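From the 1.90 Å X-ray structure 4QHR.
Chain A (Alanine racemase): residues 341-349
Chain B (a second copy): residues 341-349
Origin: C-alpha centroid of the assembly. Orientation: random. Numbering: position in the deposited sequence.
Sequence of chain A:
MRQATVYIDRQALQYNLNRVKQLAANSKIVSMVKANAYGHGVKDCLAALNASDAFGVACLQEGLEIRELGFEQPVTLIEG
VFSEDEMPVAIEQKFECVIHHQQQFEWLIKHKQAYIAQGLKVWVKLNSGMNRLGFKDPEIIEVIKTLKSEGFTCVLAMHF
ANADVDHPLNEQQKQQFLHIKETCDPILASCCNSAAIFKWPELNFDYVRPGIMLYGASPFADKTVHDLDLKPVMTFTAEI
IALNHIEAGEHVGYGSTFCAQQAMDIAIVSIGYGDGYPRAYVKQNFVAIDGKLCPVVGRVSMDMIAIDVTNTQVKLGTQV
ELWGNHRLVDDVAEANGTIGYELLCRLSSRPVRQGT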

# COMPACT_ATOMS: atom_id res chain seq x y z
N TYR A 341 -5.75 -10.71 -1.66
CA TYR A 341 -4.55 -10.53 -2.44
C TYR A 341 -4.10 -9.07 -2.38
O TYR A 341 -2.89 -8.79 -2.27
CB TYR A 341 -4.81 -10.79 -3.92
CG TYR A 341 -5.17 -12.18 -4.45
CD1 TYR A 341 -6.41 -12.73 -4.24
CD2 TYR A 341 -4.25 -12.90 -5.26
CE1 TYR A 341 -6.75 -13.94 -4.74
CE2 TYR A 341 -4.62 -14.16 -5.78
CZ TYR A 341 -5.87 -14.66 -5.51
OH TYR A 341 -6.31 -15.89 -6.02
N GLU A 342 -5.04 -8.15 -2.54
CA GLU A 342 -4.66 -6.72 -2.61
C GLU A 342 -4.19 -6.18 -1.27
O GLU A 342 -3.29 -5.38 -1.25
CB GLU A 342 -5.80 -5.85 -3.18
CG GLU A 342 -5.42 -4.38 -3.26
CD GLU A 342 -6.41 -3.50 -3.90
OE1 GLU A 342 -7.66 -3.82 -3.84
OE2 GLU A 342 -5.96 -2.46 -4.45
N LEU A 343 -4.79 -6.61 -0.16
CA LEU A 343 -4.42 -6.12 1.17
C LEU A 343 -3.00 -6.57 1.51
O LEU A 343 -2.17 -5.82 2.07
CB LEU A 343 -5.39 -6.57 2.24
CG LEU A 343 -6.65 -5.74 2.48
CD1 LEU A 343 -7.37 -5.65 1.20
CD2 LEU A 343 -7.52 -6.30 3.58
N LEU A 344 -2.70 -7.78 1.07
CA LEU A 344 -1.45 -8.41 1.39
C LEU A 344 -0.30 -7.72 0.64
O LEU A 344 0.81 -7.65 1.17
CB LEU A 344 -1.51 -9.94 1.14
CG LEU A 344 -2.48 -10.75 2.01
CD1 LEU A 344 -2.69 -12.15 1.45
CD2 LEU A 344 -1.97 -10.79 3.46
N CYS A 345 -0.61 -7.20 -0.55
CA CYS A 345 0.37 -6.58 -1.45
C CYS A 345 0.58 -5.08 -1.29
O CYS A 345 1.55 -4.57 -1.85
CB CYS A 345 -0.00 -6.83 -2.93
SG CYS A 345 0.23 -8.53 -3.41
N ARG A 346 -0.30 -4.35 -0.56
CA ARG A 346 -0.21 -2.88 -0.54
C ARG A 346 0.05 -2.31 0.88
O ARG A 346 -0.49 -1.30 1.27
CB ARG A 346 -1.44 -2.31 -1.18
CG ARG A 346 -1.44 -2.46 -2.73
CD ARG A 346 -2.64 -1.79 -3.32
NE ARG A 346 -2.69 -0.32 -3.10
CZ ARG A 346 -3.82 0.40 -3.08
NH1 ARG A 346 -5.02 -0.20 -3.23
NH2 ARG A 346 -3.81 1.72 -2.90
N LEU A 347 0.87 -3.01 1.64
CA LEU A 347 1.39 -2.52 2.92
C LEU A 347 2.59 -1.63 2.65
O LEU A 347 3.35 -1.84 1.69
CB LEU A 347 1.83 -3.68 3.79
CG LEU A 347 0.73 -4.65 4.17
CD1 LEU A 347 1.33 -5.88 4.73
CD2 LEU A 347 -0.22 -4.01 5.16
N SER A 348 2.82 -0.68 3.49
CA SER A 348 3.92 0.20 3.26
C SER A 348 5.16 -0.37 3.97
O SER A 348 5.10 -1.40 4.64
CB SER A 348 3.58 1.61 3.80
OG SER A 348 3.81 1.68 5.18
N SER A 349 6.26 0.37 3.88
CA SER A 349 7.50 -0.02 4.55
C SER A 349 7.49 0.38 6.03
O SER A 349 8.40 -0.00 6.74
CB SER A 349 8.75 0.58 3.90
OG SER A 349 8.66 2.01 3.98
N TYR B 341 -4.54 10.91 -1.07
CA TYR B 341 -3.70 10.58 0.04
C TYR B 341 -3.41 9.07 0.11
O TYR B 341 -2.28 8.66 0.30
CB TYR B 341 -4.40 10.92 1.37
CG TYR B 341 -4.72 12.35 1.80
CD1 TYR B 341 -5.83 13.06 1.27
CD2 TYR B 341 -3.99 12.98 2.84
CE1 TYR B 341 -6.15 14.30 1.73
CE2 TYR B 341 -4.33 14.23 3.29
CZ TYR B 341 -5.44 14.87 2.74
OH TYR B 341 -5.79 16.13 3.17
N GLU B 342 -4.46 8.26 0.00
CA GLU B 342 -4.32 6.80 0.17
C GLU B 342 -3.50 6.19 -0.94
O GLU B 342 -2.62 5.39 -0.67
CB GLU B 342 -5.66 6.08 0.30
CG GLU B 342 -5.49 4.56 0.53
CD GLU B 342 -6.78 3.81 0.81
OE1 GLU B 342 -7.88 4.28 0.38
OE2 GLU B 342 -6.70 2.71 1.41
N LEU B 343 -3.78 6.56 -2.19
CA LEU B 343 -3.05 6.06 -3.35
C LEU B 343 -1.55 6.40 -3.29
O LEU B 343 -0.68 5.55 -3.62
CB LEU B 343 -3.61 6.64 -4.62
CG LEU B 343 -4.84 5.99 -5.18
CD1 LEU B 343 -5.98 6.09 -4.24
CD2 LEU B 343 -5.23 6.54 -6.53
N LEU B 344 -1.26 7.61 -2.80
CA LEU B 344 0.15 8.06 -2.71
C LEU B 344 0.95 7.23 -1.69
O LEU B 344 2.16 6.97 -1.91
CB LEU B 344 0.20 9.57 -2.42
CG LEU B 344 -0.45 10.42 -3.53
CD1 LEU B 344 -0.83 11.80 -3.04
CD2 LEU B 344 0.42 10.46 -4.79
N CYS B 345 0.22 6.80 -0.64
CA CYS B 345 0.76 6.03 0.48
C CYS B 345 0.90 4.50 0.35
O CYS B 345 1.63 3.89 1.15
CB CYS B 345 -0.05 6.35 1.75
SG CYS B 345 0.28 8.02 2.33
N ARG B 346 0.25 3.88 -0.65
CA ARG B 346 0.14 2.42 -0.66
C ARG B 346 0.70 1.78 -1.93
O ARG B 346 0.16 0.79 -2.42
CB ARG B 346 -1.32 2.06 -0.37
CG ARG B 346 -1.61 2.08 1.12
CD ARG B 346 -3.06 1.67 1.33
NE ARG B 346 -3.28 0.22 1.10
CZ ARG B 346 -4.43 -0.34 0.73
NH1 ARG B 346 -5.53 0.40 0.52
NH2 ARG B 346 -4.50 -1.65 0.55
N LEU B 347 1.80 2.37 -2.43
CA LEU B 347 2.66 1.80 -3.47
C LEU B 347 3.58 0.77 -2.85
O LEU B 347 3.99 0.92 -1.69
CB LEU B 347 3.48 2.88 -4.18
CG LEU B 347 2.64 3.97 -4.85
CD1 LEU B 347 3.55 5.09 -5.31
CD2 LEU B 347 1.74 3.41 -5.98
N SER B 348 3.92 -0.25 -3.63
CA SER B 348 4.80 -1.30 -3.14
C SER B 348 6.24 -0.87 -3.39
O SER B 348 6.50 0.19 -3.93
CB SER B 348 4.48 -2.66 -3.80
OG SER B 348 4.95 -2.68 -5.11
N SER B 349 7.18 -1.72 -2.95
CA SER B 349 8.59 -1.52 -3.27
C SER B 349 8.95 -1.81 -4.74
O SER B 349 10.06 -1.49 -5.18
CB SER B 349 9.46 -2.40 -2.37
OG SER B 349 8.97 -3.76 -2.41
O HOH W 1 -2.74 -3.17 2.08
O HOH W 2 -1.56 2.97 -3.83

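Two copies of the same helix-to-loop segment meet in a compact, near-symmetric contact built around one residue from each chain, Arg A346 and Arg B346, which stacks on its counterpart and hydrogen-bonds to its backbone. Each stretch enters as a helix and leaves as a loop; the closest CA atoms across the stretches are those of Arg A346 and Arg B346, 5.3 Å apart. Both arginines point their CA-to-CB bonds toward the other chain and supply most of the 388 Å² buried between the stretches. Arg A346 NE donates to Arg B346 O at 3.1 Å, and Arg B346 NE returns the bond to Arg A346 O at 3.2 Å; both are nearly straight, so each side chain satisfies the other's carbonyl. The two guanidinium groups also lie flat on one another, centres 3.9 Å apart and planes at 12°. The stack brings like charges close, with Arg A346 NH1 3.8 Å from Arg B346 NH1. Each charge is balanced within its own chain: Arg A346 NH1 forms a salt bridge with Glu A342 OE2 at 2.7 Å, and Arg B346 NH1 does the same with Glu B342 OE2 at 2.7 Å. The remaining NH2 groups reach the opposite helix through water. Water 2 accepts from Arg A346 NH2 (2.7 Å) and donates to Leu B343 O (2.7 Å); water 1 accepts from Arg B346 NH2 (2.8 Å) and donates to Leu A343 O (2.7 Å). Around this polar centre the contacts are looser. Ser A348 CB sits 4.0 Å from Cys B345 O, matched by Ser B348 CB at 4.0 Å from Cys A345 O. Leu A343, Leu A344 and Leu A347, like their chain B counterparts, turn their CA-to-CB bonds away from the partner.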